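Local coordinates for protein SUMO-1 cysteine protease S273R (African swine fever virus pig/Kenya/KEN-50/1950, PDB 6LJ9) that acts as a cysteine protease, probably cutting the viral pp220 and pp62 polyprotein precursors into core-shell proteins and dampening host innate immune responses, at residues P79-R82 against L87-N90; D94-R99 against Y235-I240; Q98-K103 against T267-I272; C180-Y185 against R241-N246. All blocks are in the same frame, centred on the assembly; numbering follows the deposited sequence.

Interaction 1. Residues P79-R82 against L87-N90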
loop_
_atom_site.group_PDB
_atom_site.type_symbol
_atom_site.label_atom_id
_atom_site.label_comp_id
_atom_site.label_asym_id
_atom_site.label_seq_id
_atom_site.Cartn_x
_atom_site.Cartn_y
_atom_site.Cartn_z
ATOM N N PRO B 79 17.983 2.217 -16.476
ATOM C CA PRO B 79 18.334 2.593 -17.848
ATOM C C PRO B 79 17.638 1.694 -18.856
ATOM O O PRO B 79 17.399 0.510 -18.607
ATOM C CB PRO B 79 19.854 2.402 -17.888
ATOM C CG PRO B 79 20.106 1.329 -16.880
ATOM C CD PRO B 79 19.101 1.558 -15.779
ATOM N N GLY B 80 17.306 2.274 -20.006
ATOM C CA GLY B 80 16.629 1.541 -21.049
ATOM C C GLY B 80 16.198 2.413 -22.211
ATOM O O GLY B 80 16.356 3.638 -22.197
ATOM N N PRO B 81 15.640 1.784 -23.250
ATOM C CA PRO B 81 15.183 2.544 -24.422
ATOM C C PRO B 81 14.030 3.480 -24.094
ATOM O O PRO B 81 12.861 3.133 -24.288
ATOM C CB PRO B 81 14.758 1.446 -25.406
ATOM C CG PRO B 81 14.443 0.266 -24.546
ATOM C CD PRO B 81 15.388 0.339 -23.386
ATOM N N ARG B 82 14.356 4.674 -23.598
ATOM C CA ARG B 82 13.326 5.617 -23.178
ATOM C C ARG B 82 12.726 6.370 -24.360
ATOM O O ARG B 82 11.510 6.582 -24.409
ATOM C CB ARG B 82 13.905 6.600 -22.160
ATOM C CG ARG B 82 12.964 7.729 -21.773
ATOM C CD ARG B 82 13.710 8.840 -21.053
ATOM N NE ARG B 82 12.887 10.035 -20.896
ATOM C CZ ARG B 82 12.224 10.346 -19.787
ATOM N NH1 ARG B 82 12.288 9.551 -18.727
ATOM N NH2 ARG B 82 11.499 11.456 -19.737
ATOM N N LEU B 87 13.813 -2.984 -28.341
ATOM C CA LEU B 87 13.153 -4.007 -27.546
ATOM C C LEU B 87 13.721 -4.049 -26.133
ATOM O O LEU B 87 14.915 -3.828 -25.905
ATOM C CB LEU B 87 13.305 -5.381 -28.196
ATOM C CG LEU B 87 12.835 -5.527 -29.645
ATOM C CD1 LEU B 87 12.717 -6.996 -30.022
ATOM C CD2 LEU B 87 11.516 -4.809 -29.862
ATOM N N LEU B 88 12.843 -4.348 -25.181
ATOM C CA LEU B 88 13.234 -4.473 -23.786
ATOM C C LEU B 88 13.968 -5.786 -23.549
ATOM O O LEU B 88 13.616 -6.824 -24.117
ATOM C CB LEU B 88 12.000 -4.393 -22.884
ATOM C CG LEU B 88 11.711 -3.048 -22.218
ATOM C CD1 LEU B 88 11.764 -1.911 -23.226
ATOM C CD2 LEU B 88 10.360 -3.081 -21.522
ATOM N N THR B 89 14.994 -5.731 -22.709
ATOM C CA THR B 89 15.731 -6.915 -22.299
ATOM C C THR B 89 15.262 -7.367 -20.919
ATOM O O THR B 89 14.478 -6.693 -20.247
ATOM C CB THR B 89 17.240 -6.640 -22.291
ATOM O OG1 THR B 89 17.542 -5.648 -21.301
ATOM C CG2 THR B 89 17.697 -6.139 -23.654
ATOM N N ASN B 90 15.751 -8.538 -20.504
ATOM C CA ASN B 90 15.432 -9.033 -19.170
ATOM C C ASN B 90 16.000 -8.129 -18.086
ATOM O O ASN B 90 15.458 -8.073 -16.977
ATOM C CB ASN B 90 15.953 -10.461 -18.999
ATOM C CG ASN B 90 17.280 -10.686 -19.700
ATOM O OD1 ASN B 90 17.905 -9.745 -20.190
ATOM N ND2 ASN B 90 17.717 -11.939 -19.749
#

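Interaction 2. Residues D94-R99 against Y235-I240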
loop_
_atom_site.group_PDB
_atom_site.type_symbol
_atom_site.label_atom_id
_atom_site.label_comp_id
_atom_site.label_asym_id
_atom_site.label_seq_id
_atom_site.Cartn_x
_atom_site.Cartn_y
_atom_site.Cartn_z
ATOM N N ASP B 94 13.755 -6.506 -15.150
ATOM C CA ASP B 94 14.078 -6.892 -13.780
ATOM C C ASP B 94 14.364 -5.667 -12.921
ATOM O O ASP B 94 13.856 -5.546 -11.800
ATOM C CB ASP B 94 15.275 -7.842 -13.772
ATOM C CG ASP B 94 15.480 -8.510 -12.427
ATOM O OD1 ASP B 94 14.541 -9.176 -11.944
ATOM O OD2 ASP B 94 16.584 -8.376 -11.857
ATOM N N GLU B 95 15.174 -4.743 -13.438
ATOM C CA GLU B 95 15.532 -3.549 -12.685
ATOM C C GLU B 95 14.366 -2.578 -12.544
ATOM O O GLU B 95 14.380 -1.744 -11.633
ATOM C CB GLU B 95 16.725 -2.863 -13.350
ATOM C CG GLU B 95 17.972 -3.732 -13.386
ATOM C CD GLU B 95 19.023 -3.209 -14.342
ATOM O OE1 GLU B 95 18.872 -2.068 -14.825
ATOM O OE2 GLU B 95 19.999 -3.941 -14.615
ATOM N N THR B 96 13.362 -2.667 -13.418
ATOM C CA THR B 96 12.176 -1.830 -13.271
ATOM C C THR B 96 11.253 -2.371 -12.184
ATOM O O THR B 96 10.770 -1.612 -11.335
ATOM C CB THR B 96 11.432 -1.727 -14.606
ATOM O OG1 THR B 96 12.241 -1.020 -15.554
ATOM C CG2 THR B 96 10.108 -0.994 -14.430
ATOM N N LEU B 97 11.003 -3.683 -12.193
ATOM C CA LEU B 97 10.134 -4.281 -11.183
ATOM C C LEU B 97 10.767 -4.232 -9.798
ATOM O O LEU B 97 10.051 -4.149 -8.794
ATOM C CB LEU B 97 9.794 -5.721 -11.564
ATOM C CG LEU B 97 9.015 -5.900 -12.870
ATOM C CD1 LEU B 97 8.668 -7.364 -13.084
ATOM C CD2 LEU B 97 7.760 -5.041 -12.869
ATOM N N GLN B 98 12.100 -4.285 -9.725
ATOM C CA GLN B 98 12.774 -4.117 -8.442
ATOM C C GLN B 98 12.565 -2.718 -7.875
ATOM O O GLN B 98 12.515 -2.550 -6.652
ATOM C CB GLN B 98 14.266 -4.413 -8.588
ATOM C CG GLN B 98 14.602 -5.890 -8.712
ATOM C CD GLN B 98 16.071 -6.129 -8.997
ATOM O OE1 GLN B 98 16.701 -5.379 -9.743
ATOM N NE2 GLN B 98 16.629 -7.174 -8.397
ATOM N N ARG B 99 12.440 -1.705 -8.737
ATOM C CA ARG B 99 12.205 -0.348 -8.253
ATOM C C ARG B 99 10.756 -0.148 -7.825
ATOM O O ARG B 99 10.485 0.582 -6.864
ATOM C CB ARG B 99 12.587 0.671 -9.327
ATOM C CG ARG B 99 14.081 0.929 -9.435
ATOM C CD ARG B 99 14.421 1.755 -10.665
ATOM N NE ARG B 99 15.809 2.210 -10.641
ATOM C CZ ARG B 99 16.849 1.460 -10.993
ATOM N NH1 ARG B 99 16.662 0.211 -11.397
ATOM N NH2 ARG B 99 18.076 1.958 -10.936
ATOM N N TYR B 235 4.086 -2.882 -23.103
ATOM C CA TYR B 235 2.731 -3.360 -22.844
ATOM C C TYR B 235 2.680 -4.212 -21.583
ATOM O O TYR B 235 1.791 -4.045 -20.740
ATOM C CB TYR B 235 2.213 -4.157 -24.043
ATOM C CG TYR B 235 1.372 -3.366 -25.020
ATOM C CD1 TYR B 235 0.072 -2.992 -24.705
ATOM C CD2 TYR B 235 1.869 -3.015 -26.268
ATOM C CE1 TYR B 235 -0.701 -2.278 -25.601
ATOM C CE2 TYR B 235 1.105 -2.303 -27.168
ATOM C CZ TYR B 235 -0.180 -1.937 -26.830
ATOM O OH TYR B 235 -0.943 -1.227 -27.727
ATOM N N SER B 236 3.633 -5.137 -21.436
ATOM C CA SER B 236 3.618 -6.043 -20.292
ATOM C C SER B 236 3.890 -5.297 -18.991
ATOM O O SER B 236 3.270 -5.586 -17.961
ATOM C CB SER B 236 4.644 -7.157 -20.492
ATOM O OG SER B 236 4.426 -7.837 -21.716
ATOM N N LEU B 237 4.816 -4.337 -19.017
ATOM C CA LEU B 237 5.110 -3.567 -17.813
ATOM C C LEU B 237 3.957 -2.643 -17.449
ATOM O O LEU B 237 3.672 -2.433 -16.265
ATOM C CB LEU B 237 6.399 -2.769 -18.004
ATOM C CG LEU B 237 7.712 -3.544 -17.897
ATOM C CD1 LEU B 237 8.881 -2.637 -18.228
ATOM C CD2 LEU B 237 7.870 -4.129 -16.504
ATOM N N PHE B 238 3.280 -2.078 -18.454
ATOM C CA PHE B 238 2.170 -1.172 -18.180
ATOM C C PHE B 238 0.998 -1.906 -17.544
ATOM O O PHE B 238 0.297 -1.347 -16.693
ATOM C CB PHE B 238 1.726 -0.473 -19.465
ATOM C CG PHE B 238 0.533 0.425 -19.287
ATOM C CD1 PHE B 238 0.689 1.717 -18.815
ATOM C CD2 PHE B 238 -0.743 -0.019 -19.596
ATOM C CE1 PHE B 238 -0.405 2.549 -18.649
ATOM C CE2 PHE B 238 -1.840 0.808 -19.434
ATOM C CZ PHE B 238 -1.669 2.093 -18.960
ATOM N N TYR B 239 0.761 -3.155 -17.954
ATOM C CA TYR B 239 -0.314 -3.938 -17.355
ATOM C C TYR B 239 -0.082 -4.125 -15.862
ATOM O O TYR B 239 -0.994 -3.933 -15.050
ATOM C CB TYR B 239 -0.432 -5.292 -18.057
ATOM C CG TYR B 239 -1.560 -6.159 -17.541
ATOM C CD1 TYR B 239 -2.860 -5.979 -17.994
ATOM C CD2 TYR B 239 -1.325 -7.160 -16.607
ATOM C CE1 TYR B 239 -3.895 -6.769 -17.529
ATOM C CE2 TYR B 239 -2.354 -7.956 -16.136
ATOM C CZ TYR B 239 -3.637 -7.755 -16.602
ATOM O OH TYR B 239 -4.666 -8.542 -16.138
ATOM N N ILE B 240 1.144 -4.490 -15.481
ATOM C CA ILE B 240 1.461 -4.679 -14.068
ATOM C C ILE B 240 1.299 -3.370 -13.305
ATOM O O ILE B 240 0.731 -3.338 -12.207
ATOM C CB ILE B 240 2.879 -5.256 -13.909
ATOM C CG1 ILE B 240 2.955 -6.662 -14.510
ATOM C CG2 ILE B 240 3.293 -5.258 -12.443
ATOM C CD1 ILE B 240 4.322 -7.309 -14.397
#

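Interaction 3. Residues Q98-K103 against T267-I272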
loop_
_atom_site.group_PDB
_atom_site.type_symbol
_atom_site.label_atom_id
_atom_site.label_comp_id
_atom_site.label_asym_id
_atom_site.label_seq_id
_atom_site.Cartn_x
_atom_site.Cartn_y
_atom_site.Cartn_z
ATOM N N GLN B 98 12.100 -4.285 -9.725
ATOM C CA GLN B 98 12.774 -4.117 -8.442
ATOM C C GLN B 98 12.565 -2.718 -7.875
ATOM O O GLN B 98 12.515 -2.550 -6.652
ATOM C CB GLN B 98 14.266 -4.413 -8.588
ATOM C CG GLN B 98 14.602 -5.890 -8.712
ATOM C CD GLN B 98 16.071 -6.129 -8.997
ATOM O OE1 GLN B 98 16.701 -5.379 -9.743
ATOM N NE2 GLN B 98 16.629 -7.174 -8.397
ATOM N N ARG B 99 12.440 -1.705 -8.737
ATOM C CA ARG B 99 12.205 -0.348 -8.253
ATOM C C ARG B 99 10.756 -0.148 -7.825
ATOM O O ARG B 99 10.485 0.582 -6.864
ATOM C CB ARG B 99 12.587 0.671 -9.327
ATOM C CG ARG B 99 14.081 0.929 -9.435
ATOM C CD ARG B 99 14.421 1.755 -10.665
ATOM N NE ARG B 99 15.809 2.210 -10.641
ATOM C CZ ARG B 99 16.849 1.460 -10.993
ATOM N NH1 ARG B 99 16.662 0.211 -11.397
ATOM N NH2 ARG B 99 18.076 1.958 -10.936
ATOM N N TRP B 100 9.812 -0.781 -8.527
ATOM C CA TRP B 100 8.409 -0.666 -8.142
ATOM C C TRP B 100 8.141 -1.339 -6.802
ATOM O O TRP B 100 7.233 -0.924 -6.072
ATOM C CB TRP B 100 7.514 -1.265 -9.226
ATOM C CG TRP B 100 7.498 -0.475 -10.497
ATOM C CD1 TRP B 100 8.088 0.736 -10.720
ATOM C CD2 TRP B 100 6.857 -0.840 -11.724
ATOM N NE1 TRP B 100 7.854 1.146 -12.010
ATOM C CE2 TRP B 100 7.101 0.196 -12.647
ATOM C CE3 TRP B 100 6.101 -1.944 -12.132
ATOM C CZ2 TRP B 100 6.616 0.161 -13.953
ATOM C CZ3 TRP B 100 5.621 -1.977 -13.429
ATOM C CH2 TRP B 100 5.880 -0.932 -14.324
ATOM N N ALA B 101 8.916 -2.371 -6.463
ATOM C CA ALA B 101 8.763 -3.031 -5.172
ATOM C C ALA B 101 9.159 -2.127 -4.012
ATOM O O ALA B 101 8.750 -2.385 -2.875
ATOM C CB ALA B 101 9.584 -4.319 -5.139
ATOM N N ILE B 102 9.947 -1.082 -4.272
ATOM C CA ILE B 102 10.254 -0.101 -3.236
ATOM C C ILE B 102 9.011 0.712 -2.897
ATOM O O ILE B 102 8.660 0.886 -1.724
ATOM C CB ILE B 102 11.410 0.811 -3.686
ATOM C CG1 ILE B 102 12.577 -0.015 -4.226
ATOM C CG2 ILE B 102 11.868 1.697 -2.538
ATOM C CD1 ILE B 102 13.675 0.820 -4.849
ATOM N N LYS B 103 8.328 1.222 -3.923
ATOM C CA LYS B 103 7.171 2.084 -3.714
ATOM C C LYS B 103 5.945 1.282 -3.293
ATOM O O LYS B 103 5.247 1.654 -2.343
ATOM C CB LYS B 103 6.894 2.883 -4.990
ATOM C CG LYS B 103 5.535 3.554 -5.050
ATOM C CD LYS B 103 5.392 4.347 -6.340
ATOM C CE LYS B 103 3.946 4.718 -6.610
ATOM N NZ LYS B 103 3.356 5.515 -5.501
ATOM N N THR B 267 8.828 6.751 -21.486
ATOM C CA THR B 267 9.338 7.883 -20.723
ATOM C C THR B 267 8.986 7.783 -19.244
ATOM O O THR B 267 9.620 8.453 -18.421
ATOM C CB THR B 267 8.804 9.197 -21.299
ATOM O OG1 THR B 267 7.396 9.296 -21.051
ATOM C CG2 THR B 267 9.053 9.259 -22.800
ATOM N N HIS B 268 7.990 6.971 -18.892
ATOM C CA HIS B 268 7.674 6.705 -17.495
ATOM C C HIS B 268 8.526 5.594 -16.898
ATOM O O HIS B 268 8.585 5.470 -15.669
ATOM C CB HIS B 268 6.196 6.330 -17.340
ATOM C CG HIS B 268 5.248 7.451 -17.634
ATOM N ND1 HIS B 268 4.140 7.709 -16.854
ATOM C CD2 HIS B 268 5.235 8.374 -18.624
ATOM C CE1 HIS B 268 3.489 8.746 -17.348
ATOM N NE2 HIS B 268 4.132 9.168 -18.422
ATOM N N LEU B 269 9.185 4.792 -17.733
ATOM C CA LEU B 269 9.908 3.614 -17.269
ATOM C C LEU B 269 11.390 3.887 -17.043
ATOM O O LEU B 269 11.937 3.529 -15.994
ATOM C CB LEU B 269 9.743 2.470 -18.275
ATOM C CG LEU B 269 8.382 1.776 -18.351
ATOM C CD1 LEU B 269 8.323 0.832 -19.542
ATOM C CD2 LEU B 269 8.106 1.028 -17.060
ATOM N N PHE B 270 12.052 4.513 -18.010
ATOM C CA PHE B 270 13.503 4.582 -18.030
ATOM C C PHE B 270 13.989 6.014 -17.867
ATOM O O PHE B 270 13.259 6.980 -18.112
ATOM C CB PHE B 270 14.061 3.993 -19.331
ATOM C CG PHE B 270 13.503 2.643 -19.669
ATOM C CD1 PHE B 270 13.772 1.548 -18.864
ATOM C CD2 PHE B 270 12.709 2.467 -20.790
ATOM C CE1 PHE B 270 13.259 0.302 -19.171
ATOM C CE2 PHE B 270 12.193 1.224 -21.103
ATOM C CZ PHE B 270 12.469 0.139 -20.292
ATOM N N ARG B 271 15.244 6.130 -17.444
ATOM C CA ARG B 271 15.923 7.408 -17.334
ATOM C C ARG B 271 16.586 7.764 -18.661
ATOM O O ARG B 271 16.677 6.953 -19.584
ATOM C CB ARG B 271 16.961 7.371 -16.210
ATOM C CG ARG B 271 18.070 6.346 -16.410
ATOM C CD ARG B 271 19.237 6.600 -15.465
ATOM N NE ARG B 271 20.318 5.636 -15.652
ATOM C CZ ARG B 271 20.555 4.609 -14.841
ATOM N NH1 ARG B 271 19.788 4.411 -13.777
ATOM N NH2 ARG B 271 21.561 3.784 -15.091
ATOM N N ILE B 272 17.056 9.007 -18.749
ATOM C CA ILE B 272 17.712 9.509 -19.954
ATOM C C ILE B 272 19.182 9.106 -19.869
ATOM O O ILE B 272 19.986 9.774 -19.218
ATOM C CB ILE B 272 17.546 11.023 -20.102
ATOM C CG1 ILE B 272 16.069 11.403 -19.976
ATOM C CG2 ILE B 272 18.095 11.489 -21.440
ATOM C CD1 ILE B 272 15.831 12.883 -19.793
#

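Interaction 4. Residues C180-Y185 against R241-N246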
loop_
_atom_site.group_PDB
_atom_site.type_symbol
_atom_site.label_atom_id
_atom_site.label_comp_id
_atom_site.label_asym_id
_atom_site.label_seq_id
_atom_site.Cartn_x
_atom_site.Cartn_y
_atom_site.Cartn_z
ATOM N N CYS B 180 -12.196 -11.524 -4.412
ATOM C CA CYS B 180 -11.973 -12.570 -5.404
ATOM C C CYS B 180 -10.564 -12.398 -5.953
ATOM O O CYS B 180 -10.297 -11.451 -6.702
ATOM C CB CYS B 180 -13.005 -12.502 -6.525
ATOM S SG CYS B 180 -12.522 -13.386 -8.021
ATOM N N TRP B 181 -9.668 -13.301 -5.573
ATOM C CA TRP B 181 -8.305 -13.266 -6.076
ATOM C C TRP B 181 -8.268 -13.773 -7.511
ATOM O O TRP B 181 -9.025 -14.668 -7.897
ATOM C CB TRP B 181 -7.383 -14.108 -5.192
ATOM C CG TRP B 181 -7.297 -13.616 -3.774
ATOM C CD1 TRP B 181 -7.948 -12.544 -3.237
ATOM C CD2 TRP B 181 -6.509 -14.177 -2.715
ATOM N NE1 TRP B 181 -7.620 -12.405 -1.911
ATOM C CE2 TRP B 181 -6.737 -13.394 -1.566
ATOM C CE3 TRP B 181 -5.636 -15.265 -2.626
ATOM C CZ2 TRP B 181 -6.123 -13.663 -0.344
ATOM C CZ3 TRP B 181 -5.026 -15.531 -1.412
ATOM C CH2 TRP B 181 -5.273 -14.733 -0.288
ATOM N N SER B 182 -7.383 -13.184 -8.308
ATOM C CA SER B 182 -7.307 -13.494 -9.726
ATOM C C SER B 182 -5.863 -13.725 -10.139
ATOM O O SER B 182 -4.958 -13.001 -9.713
ATOM C CB SER B 182 -7.917 -12.372 -10.574
ATOM O OG SER B 182 -7.279 -11.133 -10.316
ATOM N N ILE B 183 -5.659 -14.747 -10.963
ATOM C CA ILE B 183 -4.384 -15.015 -11.616
ATOM C C ILE B 183 -4.544 -14.612 -13.073
ATOM O O ILE B 183 -5.369 -15.186 -13.795
ATOM C CB ILE B 183 -3.978 -16.489 -11.478
ATOM C CG1 ILE B 183 -3.938 -16.888 -10.001
ATOM C CG2 ILE B 183 -2.630 -16.735 -12.132
ATOM C CD1 ILE B 183 -3.974 -18.380 -9.771
ATOM N N GLU B 184 -3.775 -13.617 -13.503
ATOM C CA GLU B 184 -4.014 -12.941 -14.770
ATOM C C GLU B 184 -2.843 -13.146 -15.721
ATOM O O GLU B 184 -1.678 -13.060 -15.319
ATOM C CB GLU B 184 -4.253 -11.446 -14.542
ATOM C CG GLU B 184 -5.294 -11.157 -13.472
ATOM C CD GLU B 184 -5.282 -9.711 -13.021
ATOM O OE1 GLU B 184 -4.656 -8.877 -13.706
ATOM O OE2 GLU B 184 -5.895 -9.409 -11.975
ATOM N N TYR B 185 -3.168 -13.419 -16.983
ATOM C CA TYR B 185 -2.196 -13.523 -18.064
ATOM C C TYR B 185 -2.584 -12.523 -19.142
ATOM O O TYR B 185 -3.662 -12.636 -19.736
ATOM C CB TYR B 185 -2.148 -14.945 -18.631
ATOM C CG TYR B 185 -1.308 -15.095 -19.885
ATOM C CD1 TYR B 185 -1.866 -14.908 -21.146
ATOM C CD2 TYR B 185 0.036 -15.431 -19.811
ATOM C CE1 TYR B 185 -1.109 -15.046 -22.292
ATOM C CE2 TYR B 185 0.803 -15.572 -20.956
ATOM C CZ TYR B 185 0.223 -15.376 -22.194
ATOM O OH TYR B 185 0.971 -15.512 -23.342
ATOM N N ARG B 241 1.787 -2.269 -13.879
ATOM C CA ARG B 241 1.700 -0.981 -13.195
ATOM C C ARG B 241 0.254 -0.515 -13.070
ATOM O O ARG B 241 -0.143 0.022 -12.029
ATOM C CB ARG B 241 2.540 0.064 -13.927
ATOM C CG ARG B 241 2.536 1.433 -13.266
ATOM C CD ARG B 241 2.965 1.338 -11.811
ATOM N NE ARG B 241 2.938 2.634 -11.140
ATOM C CZ ARG B 241 3.995 3.426 -11.002
ATOM N NH1 ARG B 241 5.172 3.055 -11.488
ATOM N NH2 ARG B 241 3.877 4.588 -10.374
ATOM N N ALA B 242 -0.549 -0.711 -14.119
ATOM C CA ALA B 242 -1.952 -0.315 -14.055
ATOM C C ALA B 242 -2.713 -1.135 -13.020
ATOM O O ALA B 242 -3.544 -0.594 -12.282
ATOM C CB ALA B 242 -2.602 -0.449 -15.431
ATOM N N ARG B 243 -2.448 -2.443 -12.952
ATOM C CA ARG B 243 -3.098 -3.270 -11.940
ATOM C C ARG B 243 -2.641 -2.879 -10.539
ATOM O O ARG B 243 -3.425 -2.937 -9.584
ATOM C CB ARG B 243 -2.814 -4.750 -12.198
ATOM C CG ARG B 243 -3.305 -5.263 -13.543
ATOM C CD ARG B 243 -4.815 -5.421 -13.585
ATOM N NE ARG B 243 -5.284 -6.474 -12.689
ATOM C CZ ARG B 243 -5.898 -6.251 -11.532
ATOM N NH1 ARG B 243 -6.125 -5.009 -11.129
ATOM N NH2 ARG B 243 -6.290 -7.270 -10.780
ATOM N N LEU B 244 -1.373 -2.480 -10.400
ATOM C CA LEU B 244 -0.878 -2.015 -9.108
ATOM C C LEU B 244 -1.584 -0.737 -8.677
ATOM O O LEU B 244 -1.883 -0.555 -7.490
ATOM C CB LEU B 244 0.635 -1.799 -9.171
ATOM C CG LEU B 244 1.521 -3.044 -9.095
ATOM C CD1 LEU B 244 2.983 -2.672 -9.292
ATOM C CD2 LEU B 244 1.325 -3.760 -7.767
ATOM N N ASP B 245 -1.858 0.162 -9.624
ATOM C CA ASP B 245 -2.635 1.364 -9.356
ATOM C C ASP B 245 -4.136 1.123 -9.449
ATOM O O ASP B 245 -4.902 2.084 -9.587
ATOM C CB ASP B 245 -2.221 2.488 -10.306
ATOM C CG ASP B 245 -0.854 3.045 -9.978
ATOM O OD1 ASP B 245 -0.422 2.909 -8.812
ATOM O OD2 ASP B 245 -0.211 3.618 -10.881
ATOM N N ASN B 246 -4.562 -0.140 -9.385
ATOM C CA ASN B 246 -5.966 -0.518 -9.252
ATOM C C ASN B 246 -6.783 -0.197 -10.498
ATOM O O ASN B 246 -7.957 0.167 -10.400
ATOM C CB ASN B 246 -6.600 0.127 -8.014
ATOM C CG ASN B 246 -6.210 -0.578 -6.728
ATOM O OD1 ASN B 246 -6.810 -1.588 -6.355
ATOM N ND2 ASN B 246 -5.198 -0.054 -6.046
#

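Interaction 1. Residues P79-R82 against L87-N90
The pyrrolidine ring of P81 sets its CG corner against one branch of L88, CG meeting L88 CD1 at 3.7 Å. The two side chains meet at a slant, so contact is confined to the corner of the ring and a single methyl. Proline suits this place: its ring offers a rigid apolar edge, while its backbone forms the centre of an inverse gamma turn that swings the chain away just after the contact. L88 does not aim straight at P81 from its backbone. Its chi1 of -99° departs from a staggered value, and with this twist CD1 is carried back to the proline. The same P81 CG also lies 4.3 Å from L87 O, a loose backbone touch. Both segments belong to the connection between strand 78-79 and helix 90-103, and T89 is the N-cap of that helix, its OG1 capping a backbone N in the first turn. The loop therefore folds back on itself immediately before the helix begins, in a protease of the Ulp1 type. L88 is buried because other parts of the fold close round it: F270, P234, L237 and I93 all touch its side chain. Its carbonyl is held as well, L88 O accepting hydrogen bonds from W169 NE1 and K167 NZ. L87 points away from P81, and its side chain lies about 6 Å from that of C232, the inferred nucleophile, which places this bend close to the active site. P81 O, at the turn itself, takes a hydrogen bond from R266 NH1.

Interaction 2. Residues D94-R99 against Y235-I240
L97 and L237 join two helices through the ends of their side chains, L97 CD2 resting 3.7 Å from L237 CD2. The helices run almost parallel, with 11° between the axes of these short segments. One of them, helix 232-244, starts at the inferred nucleophile C232; this is the buried helix that carries the catalytic cysteine in Ulp1-like and other papain-type proteases. The axes approach no closer than 11.7 Å, a wide spacing, so long side chains are needed to cross the gap and leucine serves on both sides. Each leucine sets CG beside its backbone N, opposite the carbonyl carbon (chi1 -62° in L97), and continues extended, which carries the methyls well out from its helix. L97 CD2 faces two residues one turn apart, for it also lies 4.4 Å from I240 CD1. I240 is extended too, and its CD1 projects from the same side of helix 232-244 as L237. T96 contributes only a methyl, its CG2 standing 4.3 Å from L237 CD1. Threonine fits here because its polar half is satisfied within its own helix: T96 OG1 is hydrogen-bonded to N92 O, while CG2 turns to the apolar neighbours. Other sides of helix 232-244 are covered as well, with S236 and Y239 touching strand 169-175 and F238 meeting F265 edge-to-face. Away from this seam R99, its chain extended from CG to NE, lays its guanidinium beside the E95 carbonyl, and R99 NH1 donates to E95 O at 3.0 Å, approaching 47° out of the carbonyl plane.

Interaction 3. Residues Q98-K103 against T267-I272
With CG of W100 beside the backbone N and opposite the carbonyl carbon (chi1 -69°), the indole swings from helix 90-103 toward L269, whose own extended side chain sends a methyl to meet it. L269 CD2 lies 3.6 Å from W100 CZ2 and 4.0 Å from W100 CH2, so the leucine touches the benzene half of the indole. A broad ring suits this place, because its size lets it reach L237 and I240 as well, while it takes part in a cation-pi interaction with R241. The second contact joins two arginines. R271 holds CG between its backbone N and carbonyl carbon (chi1 61°), then runs extended to R99; the two side chains cross at about a right angle, and their guanidinium planes stand 67° apart. R99 NH2 lies 4.1 Å from R271 NH1, at the edge of the R271 group. The like charges are probably eased by nearby acceptors: R99 NE bonds to F76 O, R271 NH1 makes a weak bond to K77 O, and the R271 side chain touches E13. Within its own segment L269 also packs CB over the centre of the F270 ring. The contact thus fastens helix 90-103 to the place where helix 259-269 gives way to strand 270-271, which pairs with strand 78-79 in a small parallel two-stranded sheet.

Interaction 4. Residues C180-Y185 against R241-N246
E184 and R243 form a two-pronged salt bridge, the carboxylate meeting the NE and NH2 side of the guanidinium. R243 NE donates to E184 OE1 at 2.7 Å, nearly straight at 167° and onto the syn lone pair. R243 NH2 reaches E184 OE2 at 2.5 Å, a very short value whose exact length is doubtful. The two planes are only 12° apart, nearly coplanar, which lets both N-H groups point at the carboxylate oxygens. R243 bends at chi2 and again at chi3, folding its chain so that this edge faces the glutamate. Further partners hold the buried charges: Y239 OH bonds to E184 OE1, D175 OD2 makes a salt bridge with R243 NH2, and R243 NH1 bonds to V247 O. The bridge ties strand 181-186 of the mixed sheet to the C-terminal end of helix 232-244, which closes in a Schellman motif with N246, at positive phi, as its C-prime residue. S182 OG lies 4.0 Å from R243 NH2, and its hydroxyl is hydrogen-bonded to D179 of the second subunit. Apolar cover comes from F173 and Y249, each touching both E184 and R243, while C180 packs on C180 of the second subunit.

How the interactions relate
Interactions 2 and 3 share helix 90-103 and form a continuous apolar core, where L237 and L269 each touch both T96 and W100. Interaction 1 sits at its margin: only L88 is buried there, and its CD2 reaches L237 CD1 at 3.6 Å, while R82 links to F270 O of interaction 3. Interaction 4 lies on the opposite side of the chain's centre from interaction 1, yet it uses the same helix 232-244 as interaction 2, and Y239 joins the two. The chemistry changes along this path, from methyl contacts between helices, through an indole that meets a leucine methyl and an arginine, to a buried ion pair close to the second subunit.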